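Local coordinates for beta-fructofuranosidase (Bifidobacterium adolescentis, PDB 6NOB), which probably hydrolyses terminal non-reducing beta-D-fructofuranosides such as sucrose, as a glycoside hydrolase of family 32, at residues D18-R23 with L174-E179; Q147-P150 with W155-M158. One frame throughout, in Å; residues are numbered along the deposited sequence.

Interaction 1: D18-R23 with L174-E179; sequences DLFAER and LPVFLE
Phe-20 reaches from strand 16-23 to Val-176 and Glu-179. The contact joins the mainly beta N-terminal region to a loop leaving the first blade of the five-bladed propeller, the catalytic fold of family 32. It is small and has no hydrogen bond between the two segments. Its centre is the far end of the phenyl ring. Phe-20 CZ lies 3.5 Å from Val-176 CG2 and 3.8 Å from Val-176 CB. The two side chains come from opposite directions, and the Val-176 methyl sits at a slant to the ring. Val-176 CG2 is anti to its own carbonyl carbon, which leaves this methyl beside the backbone N and against the ring. Glu-179 has an extended chain beyond CG (chi2 -176°). Its carboxylate crosses the ring at a slant, with OE2 4.1 Å from Phe-20 CE2 and the two planes 63° apart.

Further out, His-54 stacks on the Phe-20 ring. Tyr-78 touches Phe-20 and uses its OH to bond Val-176 N, so it ties both sides together. Past Val-176, a classic beta bulge sets Phe-177 and Leu-178 opposite Trp-160. His-54 also lies between two acids of like charge, which would probably stabilise a protonated imidazole: its ND1 is bonded to Glu-179 OE2, and its NE2 to Asp-18 OD2.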
ATOM      1  N   ASP A  18     -17.304  13.199  13.235  1.00 43.57           N
ATOM      2  CA  ASP A  18     -15.855  13.295  13.345  1.00 38.22           C
ATOM      3  C   ASP A  18     -15.334  14.346  12.375  1.00 46.22           C
ATOM      4  O   ASP A  18     -15.656  14.311  11.183  1.00 45.55           O
ATOM      5  CB  ASP A  18     -15.200  11.942  13.067  1.00 38.64           C
ATOM      6  CG  ASP A  18     -15.405  10.953  14.196  1.00 44.39           C
ATOM      7  OD1 ASP A  18     -16.512  10.384  14.300  1.00 43.68           O
ATOM      8  OD2 ASP A  18     -14.454  10.746  14.979  1.00 48.81           O
ATOM      9  N   LEU A  19     -14.534  15.280  12.886  1.00 46.59           N
ATOM     10  CA  LEU A  19     -13.968  16.353  12.078  1.00 48.64           C
ATOM     11  C   LEU A  19     -12.476  16.457  12.350  1.00 47.39           C
ATOM     12  O   LEU A  19     -12.056  16.524  13.508  1.00 47.22           O
ATOM     13  CB  LEU A  19     -14.651  17.693  12.379  1.00 46.79           C
ATOM     14  CG  LEU A  19     -16.176  17.736  12.267  1.00 44.95           C
ATOM     15  CD1 LEU A  19     -16.697  19.103  12.672  1.00 39.44           C
ATOM     16  CD2 LEU A  19     -16.629  17.386  10.856  1.00 44.62           C
ATOM     17  N   PHE A  20     -11.682  16.474  11.281  1.00 43.57           N
ATOM     18  CA  PHE A  20     -10.235  16.663  11.371  1.00 41.94           C
ATOM     19  C   PHE A  20      -9.941  18.100  10.951  1.00 46.12           C
ATOM     20  O   PHE A  20      -9.949  18.428   9.761  1.00 52.42           O
ATOM     21  CB  PHE A  20      -9.503  15.643  10.507  1.00 42.78           C
ATOM     22  CG  PHE A  20      -9.667  14.225  10.983  1.00 45.74           C
ATOM     23  CD1 PHE A  20     -10.816  13.508  10.689  1.00 43.99           C
ATOM     24  CD2 PHE A  20      -8.679  13.614  11.737  1.00 47.59           C
ATOM     25  CE1 PHE A  20     -10.974  12.207  11.133  1.00 44.50           C
ATOM     26  CE2 PHE A  20      -8.830  12.313  12.184  1.00 49.73           C
ATOM     27  CZ  PHE A  20      -9.981  11.610  11.883  1.00 48.71           C
ATOM     28  N   ALA A  21      -9.689  18.956  11.936  1.00 42.42           N
ATOM     29  CA  ALA A  21      -9.632  20.395  11.735  1.00 44.99           C
ATOM     30  C   ALA A  21      -8.212  20.922  11.894  1.00 46.51           C
ATOM     31  O   ALA A  21      -7.422  20.414  12.696  1.00 42.86           O
ATOM     32  CB  ALA A  21     -10.559  21.116  12.717  1.00 44.03           C
ATOM     33  N   GLU A  22      -7.904  21.959  11.120  1.00 48.09           N
ATOM     34  CA  GLU A  22      -6.619  22.640  11.162  1.00 49.98           C
ATOM     35  C   GLU A  22      -6.842  24.066  11.638  1.00 51.10           C
ATOM     36  O   GLU A  22      -7.733  24.757  11.132  1.00 53.82           O
ATOM     37  CB  GLU A  22      -5.953  22.638   9.781  1.00 52.27           C
ATOM     38  CG  GLU A  22      -4.492  23.055   9.775  1.00 54.49           C
ATOM     39  CD  GLU A  22      -3.826  22.794   8.437  1.00 62.07           C
ATOM     40  OE1 GLU A  22      -4.431  22.097   7.593  1.00 62.96           O
ATOM     41  OE2 GLU A  22      -2.699  23.289   8.225  1.00 69.84           O
ATOM     42  N   ARG A  23      -6.047  24.499  12.614  1.00 51.45           N
ATOM     43  CA  ARG A  23      -6.137  25.876  13.082  1.00 51.40           C
ATOM     44  C   ARG A  23      -5.749  26.832  11.963  1.00 55.16           C
ATOM     45  O   ARG A  23      -4.691  26.687  11.344  1.00 58.18           O
ATOM     46  CB  ARG A  23      -5.234  26.087  14.297  1.00 48.59           C
ATOM     47  CG  ARG A  23      -5.335  27.478  14.896  1.00 47.17           C
ATOM     48  CD  ARG A  23      -4.382  27.658  16.068  1.00 46.14           C
ATOM     49  NE  ARG A  23      -4.684  26.759  17.179  1.00 47.14           N
ATOM     50  CZ  ARG A  23      -5.599  27.005  18.112  1.00 50.31           C
ATOM     51  NH1 ARG A  23      -6.311  28.123  18.068  1.00 54.86           N
ATOM     52  NH2 ARG A  23      -5.806  26.133  19.088  1.00 53.94           N
ATOM     53  N   LEU A 174     -14.356   2.512   7.495  1.00 39.82           N
ATOM     54  CA  LEU A 174     -14.478   2.500   8.949  1.00 42.01           C
ATOM     55  C   LEU A 174     -13.848   3.764   9.532  1.00 43.65           C
ATOM     56  O   LEU A 174     -13.210   4.522   8.791  1.00 35.22           O
ATOM     57  CB  LEU A 174     -13.825   1.234   9.508  1.00 37.85           C
ATOM     58  CG  LEU A 174     -14.605  -0.047   9.205  1.00 39.20           C
ATOM     59  CD1 LEU A 174     -13.913  -1.256   9.809  1.00 29.62           C
ATOM     60  CD2 LEU A 174     -16.041   0.071   9.708  1.00 34.26           C
ATOM     61  N   PRO A 175     -14.011   4.051  10.824  1.00 42.63           N
ATOM     62  CA  PRO A 175     -13.389   5.256  11.388  1.00 41.71           C
ATOM     63  C   PRO A 175     -11.869   5.167  11.407  1.00 42.68           C
ATOM     64  O   PRO A 175     -11.274   4.087  11.356  1.00 39.91           O
ATOM     65  CB  PRO A 175     -13.948   5.315  12.815  1.00 42.01           C
ATOM     66  CG  PRO A 175     -15.189   4.512  12.770  1.00 43.78           C
ATOM     67  CD  PRO A 175     -14.916   3.411  11.796  1.00 42.18           C
ATOM     68  N   VAL A 176     -11.243   6.345  11.486  1.00 39.43           N
ATOM     69  CA  VAL A 176      -9.790   6.423  11.601  1.00 38.95           C
ATOM     70  C   VAL A 176      -9.342   5.650  12.832  1.00 39.14           C
ATOM     71  O   VAL A 176      -9.906   5.799  13.924  1.00 39.63           O
ATOM     72  CB  VAL A 176      -9.336   7.889  11.651  1.00 42.52           C
ATOM     73  CG1 VAL A 176      -7.886   7.989  12.100  1.00 39.29           C
ATOM     74  CG2 VAL A 176      -9.518   8.539  10.288  1.00 45.31           C
ATOM     75  N   PHE A 177      -8.317   4.816  12.659  1.00 41.31           N
ATOM     76  CA  PHE A 177      -7.941   3.807  13.642  1.00 36.76           C
ATOM     77  C   PHE A 177      -6.833   4.266  14.585  1.00 35.58           C
ATOM     78  O   PHE A 177      -7.005   4.216  15.807  1.00 41.87           O
ATOM     79  CB  PHE A 177      -7.521   2.526  12.916  1.00 34.44           C
ATOM     80  CG  PHE A 177      -7.270   1.371  13.830  1.00 35.18           C
ATOM     81  CD1 PHE A 177      -8.324   0.754  14.486  1.00 32.66           C
ATOM     82  CD2 PHE A 177      -5.986   0.896  14.031  1.00 28.99           C
ATOM     83  CE1 PHE A 177      -8.100  -0.311  15.330  1.00 34.63           C
ATOM     84  CE2 PHE A 177      -5.756  -0.171  14.873  1.00 32.43           C
ATOM     85  CZ  PHE A 177      -6.815  -0.777  15.523  1.00 35.13           C
ATOM     86  N   LEU A 178      -5.693   4.696  14.048  1.00 38.81           N
ATOM     87  CA  LEU A 178      -4.593   5.216  14.849  1.00 36.79           C
ATOM     88  C   LEU A 178      -4.229   6.611  14.361  1.00 41.65           C
ATOM     89  O   LEU A 178      -4.503   6.980  13.217  1.00 42.39           O
ATOM     90  CB  LEU A 178      -3.364   4.299  14.793  1.00 34.28           C
ATOM     91  CG  LEU A 178      -3.446   3.027  15.638  1.00 32.77           C
ATOM     92  CD1 LEU A 178      -2.449   1.997  15.140  1.00 40.34           C
ATOM     93  CD2 LEU A 178      -3.209   3.345  17.106  1.00 27.00           C
ATOM     94  N   GLU A 179      -3.604   7.382  15.241  1.00 42.35           N
ATOM     95  CA  GLU A 179      -3.354   8.797  15.010  1.00 39.35           C
ATOM     96  C   GLU A 179      -1.952   9.145  15.467  1.00 38.63           C
ATOM     97  O   GLU A 179      -1.326   8.383  16.216  1.00 40.91           O
ATOM     98  CB  GLU A 179      -4.398   9.651  15.743  1.00 33.89           C
ATOM     99  CG  GLU A 179      -5.807   9.428  15.223  1.00 29.71           C
ATOM    100  CD  GLU A 179      -6.835  10.323  15.874  1.00 37.60           C
ATOM    101  OE1 GLU A 179      -6.449  11.225  16.645  1.00 43.97           O
ATOM    102  OE2 GLU A 179      -8.037  10.122  15.609  1.00 44.12           O
TER

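Interaction 2: Q147-P150 with W155-M158. With PEG (di(hydroxyethyl)ether), chain G.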
ATOM      1  N   GLN A 147      -1.728   3.623   5.874  1.00 34.44           N
ATOM      2  CA  GLN A 147      -1.126   4.910   6.182  1.00 35.11           C
ATOM      3  C   GLN A 147      -1.957   6.033   5.573  1.00 35.22           C
ATOM      4  O   GLN A 147      -2.333   5.971   4.401  1.00 37.55           O
ATOM      5  CB  GLN A 147       0.299   4.950   5.636  1.00 33.32           C
ATOM      6  CG  GLN A 147       1.255   3.984   6.309  1.00 34.61           C
ATOM      7  CD  GLN A 147       1.619   4.415   7.714  1.00 38.40           C
ATOM      8  OE1 GLN A 147       2.544   5.198   7.912  1.00 37.35           O
ATOM      9  NE2 GLN A 147       0.889   3.904   8.700  1.00 38.74           N
ATOM     10  N   LEU A 148      -2.233   7.067   6.367  1.00 29.60           N
ATOM     11  CA  LEU A 148      -3.204   8.080   5.975  1.00 35.71           C
ATOM     12  C   LEU A 148      -2.803   9.446   6.513  1.00 38.28           C
ATOM     13  O   LEU A 148      -2.372   9.570   7.662  1.00 38.10           O
ATOM     14  CB  LEU A 148      -4.605   7.715   6.484  1.00 26.43           C
ATOM     15  CG  LEU A 148      -5.661   8.820   6.552  1.00 32.45           C
ATOM     16  CD1 LEU A 148      -6.195   9.152   5.164  1.00 35.29           C
ATOM     17  CD2 LEU A 148      -6.793   8.427   7.489  1.00 30.91           C
ATOM     18  N   ASN A 149      -2.953  10.465   5.674  1.00 35.70           N
ATOM     19  CA  ASN A 149      -2.886  11.860   6.108  1.00 40.10           C
ATOM     20  C   ASN A 149      -4.192  12.540   5.730  1.00 40.89           C
ATOM     21  O   ASN A 149      -4.412  12.830   4.539  1.00 41.75           O
ATOM     22  CB  ASN A 149      -1.705  12.594   5.472  1.00 38.51           C
ATOM     23  CG  ASN A 149      -1.821  14.108   5.603  1.00 44.97           C
ATOM     24  OD1 ASN A 149      -2.294  14.624   6.619  1.00 40.86           O
ATOM     25  ND2 ASN A 149      -1.398  14.827   4.567  1.00 45.42           N
ATOM     26  N   PRO A 150      -5.083  12.823   6.682  1.00 39.80           N
ATOM     27  CA  PRO A 150      -6.378  13.422   6.344  1.00 41.90           C
ATOM     28  C   PRO A 150      -6.356  14.931   6.158  1.00 43.42           C
ATOM     29  O   PRO A 150      -7.425  15.524   5.984  1.00 40.53           O
ATOM     30  CB  PRO A 150      -7.243  13.041   7.555  1.00 36.85           C
ATOM     31  CG  PRO A 150      -6.280  13.028   8.687  1.00 37.42           C
ATOM     32  CD  PRO A 150      -4.963  12.544   8.123  1.00 40.22           C
ATOM     33  N   TRP A 155       2.211  13.567   1.733  1.00 47.08           N
ATOM     34  CA  TRP A 155       2.518  12.857   2.966  1.00 40.47           C
ATOM     35  C   TRP A 155       2.624  13.841   4.127  1.00 41.48           C
ATOM     36  O   TRP A 155       3.080  14.976   3.960  1.00 48.09           O
ATOM     37  CB  TRP A 155       3.818  12.064   2.812  1.00 35.54           C
ATOM     38  CG  TRP A 155       4.126  11.190   3.990  1.00 41.69           C
ATOM     39  CD1 TRP A 155       3.827   9.862   4.132  1.00 46.10           C
ATOM     40  CD2 TRP A 155       4.793  11.582   5.196  1.00 42.19           C
ATOM     41  NE1 TRP A 155       4.264   9.408   5.355  1.00 40.37           N
ATOM     42  CE2 TRP A 155       4.860  10.444   6.025  1.00 42.22           C
ATOM     43  CE3 TRP A 155       5.340  12.785   5.654  1.00 41.10           C
ATOM     44  CZ2 TRP A 155       5.451  10.476   7.285  1.00 44.12           C
ATOM     45  CZ3 TRP A 155       5.922  12.815   6.906  1.00 39.98           C
ATOM     46  CH2 TRP A 155       5.974  11.668   7.707  1.00 42.72           C
ATOM     47  N   ASP A 156       2.190  13.406   5.306  1.00 36.71           N
ATOM     48  CA  ASP A 156       2.275  14.212   6.520  1.00 40.42           C
ATOM     49  C   ASP A 156       2.226  13.266   7.714  1.00 41.23           C
ATOM     50  O   ASP A 156       2.372  12.048   7.562  1.00 41.14           O
ATOM     51  CB  ASP A 156       1.161  15.265   6.563  1.00 41.74           C
ATOM     52  CG  ASP A 156       1.561  16.515   7.326  1.00 42.53           C
ATOM     53  OD1 ASP A 156       2.490  16.442   8.158  1.00 42.28           O
ATOM     54  OD2 ASP A 156       0.938  17.571   7.090  1.00 42.83           O
ATOM     55  N   ASN A 157       2.020  13.828   8.908  1.00 37.41           N
ATOM     56  CA  ASN A 157       1.980  13.032  10.129  1.00 28.66           C
ATOM     57  C   ASN A 157       0.974  11.895   9.993  1.00 39.31           C
ATOM     58  O   ASN A 157      -0.186  12.109   9.627  1.00 39.17           O
ATOM     59  CB  ASN A 157       1.632  13.920  11.324  1.00 33.22           C
ATOM     60  CG  ASN A 157       2.763  14.867  11.696  1.00 37.34           C
ATOM     61  OD1 ASN A 157       3.923  14.463  11.798  1.00 36.53           O
ATOM     62  ND2 ASN A 157       2.427  16.138  11.901  1.00 29.49           N
ATOM     63  N   MET A 158       1.429  10.683  10.294  1.00 36.14           N
ATOM     64  CA  MET A 158       0.783   9.477   9.800  1.00 37.47           C
ATOM     65  C   MET A 158      -0.317   8.991  10.737  1.00 41.95           C
ATOM     66  O   MET A 158      -0.102   8.848  11.946  1.00 38.35           O
ATOM     67  CB  MET A 158       1.825   8.379   9.587  1.00 32.25           C
ATOM     68  CG  MET A 158       2.451   8.419   8.205  1.00 35.50           C
ATOM     69  SD  MET A 158       1.248   7.999   6.926  1.00 41.50           S
ATOM     70  CE  MET A 158       0.884   9.592   6.199  1.00 27.99           C
TER
HETATM   71  C1  PEG G 806       5.437   6.189   6.313  1.00 46.73           C
HETATM   72  O1  PEG G 806       4.093   6.401   5.984  1.00 40.11           O
HETATM   73  C2  PEG G 806       5.604   4.726   6.717  1.00 58.66           C
HETATM   74  O2  PEG G 806       6.742   4.218   6.083  1.00 69.00           O
HETATM   75  C3  PEG G 806       6.615   4.116   4.694  1.00 74.97           C
HETATM   76  C4  PEG G 806       7.429   2.911   4.224  1.00 74.33           C
HETATM   77  O4  PEG G 806       7.746   2.128   5.342  1.00 74.59           O
HETATM   78  O   HOH W   1      -1.290  14.510   9.349  1.00 37.55           O
HETATM   79  O   HOH W   2      -0.863  17.710   5.111  1.00 38.46           O
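Gln-147 and Met-158 form the tight part of this contact, crossing at about a right angle. Gln-147 OE1 lies 3.2 Å from Met-158 CG, and Gln-147 CB lies 3.4 Å from Met-158 SD. Met-158 bends at chi2 (-67°) and again at chi3, which brings the sulfur to Gln-147 and the methyl CE to Leu-148 O, 3.6 Å away. Nearby, the amide of Asn-149 presses on a methylene, with ND2 3.3 Å from Asp-156 CB.

The polar ends are joined more loosely, through water. One water donates to both Asn-149 OD1 and Asn-157 O. A second accepts from Asn-149 ND2 and donates to Asp-156 OD2, which also forms a salt bridge with Arg-52. The Asn-149 amide is fixed further by Gly-154 O and Tyr-151 N. On the Trp-155 side, a bound di(hydroxyethyl)ether spans the segments. Its O1 donates to Gln-147 OE1 (2.8 Å) and accepts a nearly straight bond from Trp-155 NE1, in the indole plane (3.1 Å, 167°).

The ligand also bonds Asn-130, and Gln-147 NE2 bonds Asn-133. Both belong to the WMNDPNG sequence of family 32, so the arrangement is consistent with the active-site pocket of the propeller.

Interaction 2 is nested in the chain loop closed by interaction 1, and their centres are 11 Å apart. Interaction 2 is the more buried and lies within one propeller blade, where a strand end meets the connection to the next strand. Interaction 1 is partly buried and joins separate parts of the fold. Its direct contact is chiefly apolar, and the charged end of Glu-179 is paired with a histidine outside the two segments. Interaction 2 relies on amides, a thioether, waters and a bound ligand. The two touch by apolar packing: Val-176 CG2 is 3.9 Å from Leu-148 CD2, and Phe-20 CD2 is 3.9 Å from Pro-150 CG. The N-terminal strand thus reaches the turn just after strand 141-149, while the 174-179 loop covers Leu-148 on the strand itself.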